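Local coordinates for Alr4995 protein (Nostoc sp., PDB 6LRF), which catalyses two steps of arginine breakdown as a bifunctional enzyme, acting as arginine dihydrolase and as ornithine cyclodeaminase, at the interface of chains A and B and the interface of chains A and C. Numbering follows the deposited sequence. Chains: chain A/B/C, Alr4995 protein.

Contact 1: the interface of chains A and B. Residues chain A 113-116, 315; chain B 324-327.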
# COMPACT_ATOMS: atom_id res chain seq x y z
N LYS A 113 48.38 2.62 -20.82
CA LYS A 113 48.19 2.12 -19.48
C LYS A 113 46.83 2.56 -18.92
O LYS A 113 46.41 3.70 -19.13
CB LYS A 113 49.32 2.62 -18.58
CG LYS A 113 49.31 2.05 -17.18
CD LYS A 113 50.41 2.69 -16.32
CE LYS A 113 50.29 2.27 -14.85
NZ LYS A 113 51.35 2.86 -13.98
N ASP A 114 46.16 1.62 -18.25
CA ASP A 114 44.86 1.80 -17.60
C ASP A 114 43.70 1.96 -18.60
O ASP A 114 42.64 2.42 -18.23
CB ASP A 114 44.88 2.98 -16.62
CG ASP A 114 45.73 2.68 -15.36
OD1 ASP A 114 45.93 1.48 -15.04
OD2 ASP A 114 46.20 3.63 -14.71
N LEU A 115 43.93 1.55 -19.84
CA LEU A 115 42.85 1.41 -20.83
C LEU A 115 42.64 -0.08 -21.11
O LEU A 115 43.35 -0.64 -21.94
CB LEU A 115 43.20 2.15 -22.13
CG LEU A 115 42.05 2.17 -23.16
CD1 LEU A 115 40.86 2.81 -22.52
CD2 LEU A 115 42.46 2.95 -24.41
N PRO A 116 41.71 -0.73 -20.39
CA PRO A 116 41.51 -2.19 -20.38
C PRO A 116 41.03 -2.72 -21.72
O PRO A 116 40.19 -2.11 -22.38
CB PRO A 116 40.42 -2.41 -19.33
CG PRO A 116 40.31 -1.19 -18.59
CD PRO A 116 40.87 -0.05 -19.39
N GLN A 315 36.07 9.77 -20.52
CA GLN A 315 37.38 9.96 -19.94
C GLN A 315 37.41 11.41 -19.46
O GLN A 315 37.31 12.33 -20.27
CB GLN A 315 38.51 9.68 -20.95
CG GLN A 315 39.92 9.76 -20.32
CD GLN A 315 41.02 9.94 -21.37
OE1 GLN A 315 40.75 10.07 -22.56
NE2 GLN A 315 42.27 9.94 -20.92
N GLN B 324 43.22 7.86 -16.97
CA GLN B 324 42.16 7.19 -17.73
C GLN B 324 40.94 6.98 -16.85
O GLN B 324 40.98 7.20 -15.64
CB GLN B 324 42.62 5.82 -18.27
CG GLN B 324 43.91 5.86 -19.07
CD GLN B 324 43.70 6.44 -20.45
OE1 GLN B 324 42.57 6.51 -20.93
NE2 GLN B 324 44.78 6.84 -21.10
N ARG B 325 39.86 6.52 -17.47
CA ARG B 325 38.66 6.21 -16.74
C ARG B 325 38.92 5.21 -15.60
O ARG B 325 38.35 5.35 -14.52
CB ARG B 325 37.59 5.65 -17.68
CG ARG B 325 36.35 5.20 -16.92
CD ARG B 325 35.23 4.71 -17.81
NE ARG B 325 34.28 3.97 -17.00
CZ ARG B 325 33.25 3.30 -17.47
NH1 ARG B 325 33.00 3.26 -18.78
NH2 ARG B 325 32.45 2.66 -16.62
N GLN B 326 39.79 4.22 -15.82
CA GLN B 326 40.01 3.20 -14.78
C GLN B 326 41.14 3.55 -13.79
O GLN B 326 41.30 2.87 -12.79
CB GLN B 326 40.30 1.85 -15.43
CG GLN B 326 39.10 1.30 -16.21
CD GLN B 326 37.91 1.06 -15.32
OE1 GLN B 326 38.04 0.84 -14.11
NE2 GLN B 326 36.71 1.11 -15.91
N SER B 327 41.92 4.59 -14.08
CA SER B 327 42.95 5.04 -13.15
C SER B 327 42.31 5.49 -11.84
O SER B 327 41.16 5.91 -11.81
CB SER B 327 43.77 6.21 -13.73
OG SER B 327 44.30 5.88 -15.00
O HOH W 1 40.19 3.29 -18.69
O HOH W 2 47.25 6.01 -19.70

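Contact 2: the interface of chains A and C. Residues chain A 385-387; chain C 647-648, 672.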
# COMPACT_ATOMS: atom_id res chain seq x y z
N ILE A 385 11.84 20.59 -20.19
CA ILE A 385 11.16 21.69 -19.51
C ILE A 385 12.06 22.89 -19.27
O ILE A 385 11.58 23.97 -18.94
CB ILE A 385 10.60 21.24 -18.15
CG1 ILE A 385 11.74 20.78 -17.23
CG2 ILE A 385 9.57 20.13 -18.34
CD1 ILE A 385 11.34 20.63 -15.78
N TYR A 386 13.37 22.71 -19.42
CA TYR A 386 14.30 23.75 -18.98
C TYR A 386 14.52 24.84 -20.03
O TYR A 386 14.41 24.57 -21.23
CB TYR A 386 15.64 23.11 -18.59
CG TYR A 386 15.50 22.08 -17.49
CD1 TYR A 386 15.23 22.47 -16.18
CD2 TYR A 386 15.63 20.72 -17.76
CE1 TYR A 386 15.10 21.53 -15.17
CE2 TYR A 386 15.51 19.78 -16.75
CZ TYR A 386 15.24 20.19 -15.46
OH TYR A 386 15.11 19.26 -14.46
N PRO A 387 14.85 26.07 -19.58
CA PRO A 387 15.08 27.19 -20.52
C PRO A 387 16.25 26.87 -21.46
O PRO A 387 17.29 26.41 -20.99
CB PRO A 387 15.43 28.37 -19.60
CG PRO A 387 14.96 27.98 -18.25
CD PRO A 387 15.09 26.48 -18.18
N PRO C 647 6.47 24.41 -18.00
CA PRO C 647 7.92 24.61 -18.04
C PRO C 647 8.55 24.60 -16.65
O PRO C 647 7.83 24.63 -15.66
CB PRO C 647 8.07 25.99 -18.67
CG PRO C 647 6.85 26.70 -18.28
CD PRO C 647 5.75 25.66 -18.34
N ALA C 648 9.88 24.59 -16.59
CA ALA C 648 10.59 24.77 -15.33
C ALA C 648 10.36 26.18 -14.78
O ALA C 648 9.88 27.07 -15.48
CB ALA C 648 12.10 24.50 -15.51
N GLU C 672 11.92 22.67 -7.16
CA GLU C 672 10.75 22.98 -7.98
C GLU C 672 9.50 22.25 -7.49
O GLU C 672 8.47 22.87 -7.26
CB GLU C 672 11.02 22.63 -9.43
CG GLU C 672 11.90 23.65 -10.14
CD GLU C 672 11.66 23.69 -11.64
OE1 GLU C 672 11.75 22.62 -12.29
OE2 GLU C 672 11.36 24.78 -12.16

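Contact 3: the interface of chains A and C. Residues chain A 644-645; chain C 403-404, 600.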
# COMPACT_ATOMS: atom_id res chain seq x y z
N ASN A 644 -19.51 0.82 -16.46
CA ASN A 644 -20.73 1.63 -16.53
C ASN A 644 -21.60 1.30 -17.75
O ASN A 644 -22.82 1.38 -17.66
CB ASN A 644 -20.38 3.12 -16.54
CG ASN A 644 -19.75 3.57 -15.23
OD1 ASN A 644 -19.72 2.83 -14.25
ND2 ASN A 644 -19.23 4.80 -15.22
N MSE A 645 -20.96 0.93 -18.86
CA MSE A 645 -21.68 0.62 -20.11
C MSE A 645 -22.22 -0.81 -20.19
O MSE A 645 -23.04 -1.13 -21.05
CB MSE A 645 -20.76 0.86 -21.32
CG MSE A 645 -20.21 2.26 -21.41
SE MSE A 645 -18.96 2.40 -22.90
CE MSE A 645 -18.03 4.02 -22.37
N ARG C 403 -28.61 -0.60 -19.23
CA ARG C 403 -27.36 -0.25 -18.56
C ARG C 403 -27.65 0.63 -17.37
O ARG C 403 -28.75 1.19 -17.25
CB ARG C 403 -26.38 0.47 -19.50
CG ARG C 403 -26.91 1.71 -20.14
CD ARG C 403 -25.73 2.61 -20.55
NE ARG C 403 -25.21 3.29 -19.38
CZ ARG C 403 -24.15 4.08 -19.35
NH1 ARG C 403 -23.45 4.31 -20.45
NH2 ARG C 403 -23.80 4.65 -18.21
N MSE C 404 -26.68 0.77 -16.48
CA MSE C 404 -26.91 1.60 -15.31
C MSE C 404 -26.90 3.07 -15.69
O MSE C 404 -26.33 3.46 -16.72
CB MSE C 404 -25.86 1.32 -14.23
CG MSE C 404 -24.48 1.79 -14.62
SE MSE C 404 -23.27 1.78 -13.06
CE MSE C 404 -24.16 0.40 -11.97
N ILE C 600 -13.19 9.24 -20.83
CA ILE C 600 -13.98 8.11 -21.34
C ILE C 600 -15.01 7.59 -20.31
O ILE C 600 -16.00 6.95 -20.66
CB ILE C 600 -13.02 6.96 -21.80
CG1 ILE C 600 -13.76 5.90 -22.63
CG2 ILE C 600 -12.28 6.37 -20.61
CD1 ILE C 600 -14.27 6.42 -23.95
O HOH W 3 -24.26 -0.78 -17.03

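Contact 1: the interface of chains A and B
B:Gln324 and A:Asp114 bury the most surface here, where a loop of the arginine dihydrolase domain of chain A meets a loop of chain B in a two-fold symmetric interface of the deposited assembly, possibly a biological one. Across the join the hydroxyl OG of B:Ser327 donates to carboxylate oxygen OD2 of A:Asp114 over 3.0 Å. It reaches OD2 on the anti side, 29° out of the carboxylate plane. The same hydroxyl accepts the backbone N-H of B:Gln324 (N to OG, 3.0 Å), which ties the turn of chain B together and fixes the group that A:Asp114 reads.

In B:Gln324, chi1 (-54°) holds CG beside the backbone N and against O of A:Lys113, 3.3 Å away; the bend at chi2 then turns the amide toward A:Gln315. The two side chains cross aslant with their amides face to face and offset, planes 17° apart. NE2 of A:Gln315 is 3.4 Å from OE1 of B:Gln324, nearly along the normal of its own amide, so its N-H groups do not point at OE1. At the other end of the amide NE2 reaches water 2, which also touches O of A:Lys113. Cut back to an alanine, B:Gln324 would probably leave water 2 without its amide partner and strip the CG packing from A:Lys113 O and A:Asp114 CB.

A second water, water 1, joins O of A:Asp114 to N of B:Gln326, whose side chain crosses the A:Pro116 ring at about a right angle, CG to CG 3.7 Å.

Contact 2: the interface of chains A and C
The backbone N-H of C:Ala648 donates to the carbonyl O of A:Ile385 over 3.0 Å, nearly straight at 171°. It comes from above the carbonyl plane, 41° out of it, off the direction of either lone pair. Backbone thus pins backbone between two loops: the one that leads into strand 388-392 of chain A, and the one just ahead of strand 651-656 in the Rossmann-fold region of chain C.

Round this bond the methyl of C:Ala648, with 58 Å² of that residue hidden, packs against the A:Ile385 carbonyl oxygen (CB to O, 3.5 Å). CB also sits 3.8 Å from ring atom CD1 of A:Tyr386 and 3.9 Å from CD1 at the end of the A:Ile385 chain. With chi1 at 61°, A:Ile385 sets CG1 between its backbone N and carbonyl carbon, and from there CG1 lies over the centre of the A:Tyr386 ring, 3.7 Å above its plane. The isoleucine therefore backs the ring while its far end meets chain C.

C:Pro647 and A:Pro387 flank the join with little buried surface. Further out, A:Ile385 and C:Glu672 run antiparallel past one another, bringing carboxylate oxygen OE1 of C:Glu672 to 4.0 Å from A:Ile385 CD1.

Contact 3: the interface of chains A and C
A:Asn644 and A:Met645 form the C-terminal end of helix 637-645, in the Rossmann-fold region of the ArgZ-like ornithine cyclodeaminase part, and dock against the chain C loop between strands 395-400 and 407-413, which carries C:Arg403 and C:Met404. C:Ile600 comes from another loop. Both methionines are selenomethionines in this crystal.

One polar link runs through water 3, which lies 2.7 Å from the backbone O of A:Asn644 and 2.9 Å from the backbone N of C:Met404, with a nearly straight 171° at that N-H. Within chain C, the C:Arg403 guanidinium grips one atom, the carbonyl O of C:Met404, side-on through NE (2.9 Å) and NH2 (3.2 Å). That oxygen lies in the guanidinium plane, so the grip should hold the group's rotation and present a face to chain A.

Over the guanidinium face lies the O of A:Asn644, 3.3 Å above the plane and offset toward the rim, with CA of A:Met645 above it too. The positive charge probably suits a carbonyl at a helix C-terminus. A bend at chi3 (-78°) turns the C:Arg403 chain so that its head faces the helix end.

Van der Waals contacts add to this. A:Met645 runs alongside C:Arg403, pointing the same way, and its extended chain brings CE to 3.9 Å from O of C:Ile600. C:Met404 crosses A:Asn644 at a slant, its CG 3.5 Å from the backbone O and its selenium 3.9 Å from the side-chain oxygen OD1.

Contacts 1 and 2 lie about 37 Å apart, contacts 2 and 3 about 40 Å, and contacts 1 and 3 about 64 Å, measured between the centres of their C-alpha atoms. Contact 1 joins chain A to chain B, whereas contacts 2 and 3 both belong to the A-C interface. The patches share no residues, but helix 637-645 of chain A in contact 3 is followed by the segment whose chain C copy supplies contact 2. Separate two-fold interfaces with two neighbours would let the four-chain deposited assembly form, though the structure alone does not show that it is the form in solution.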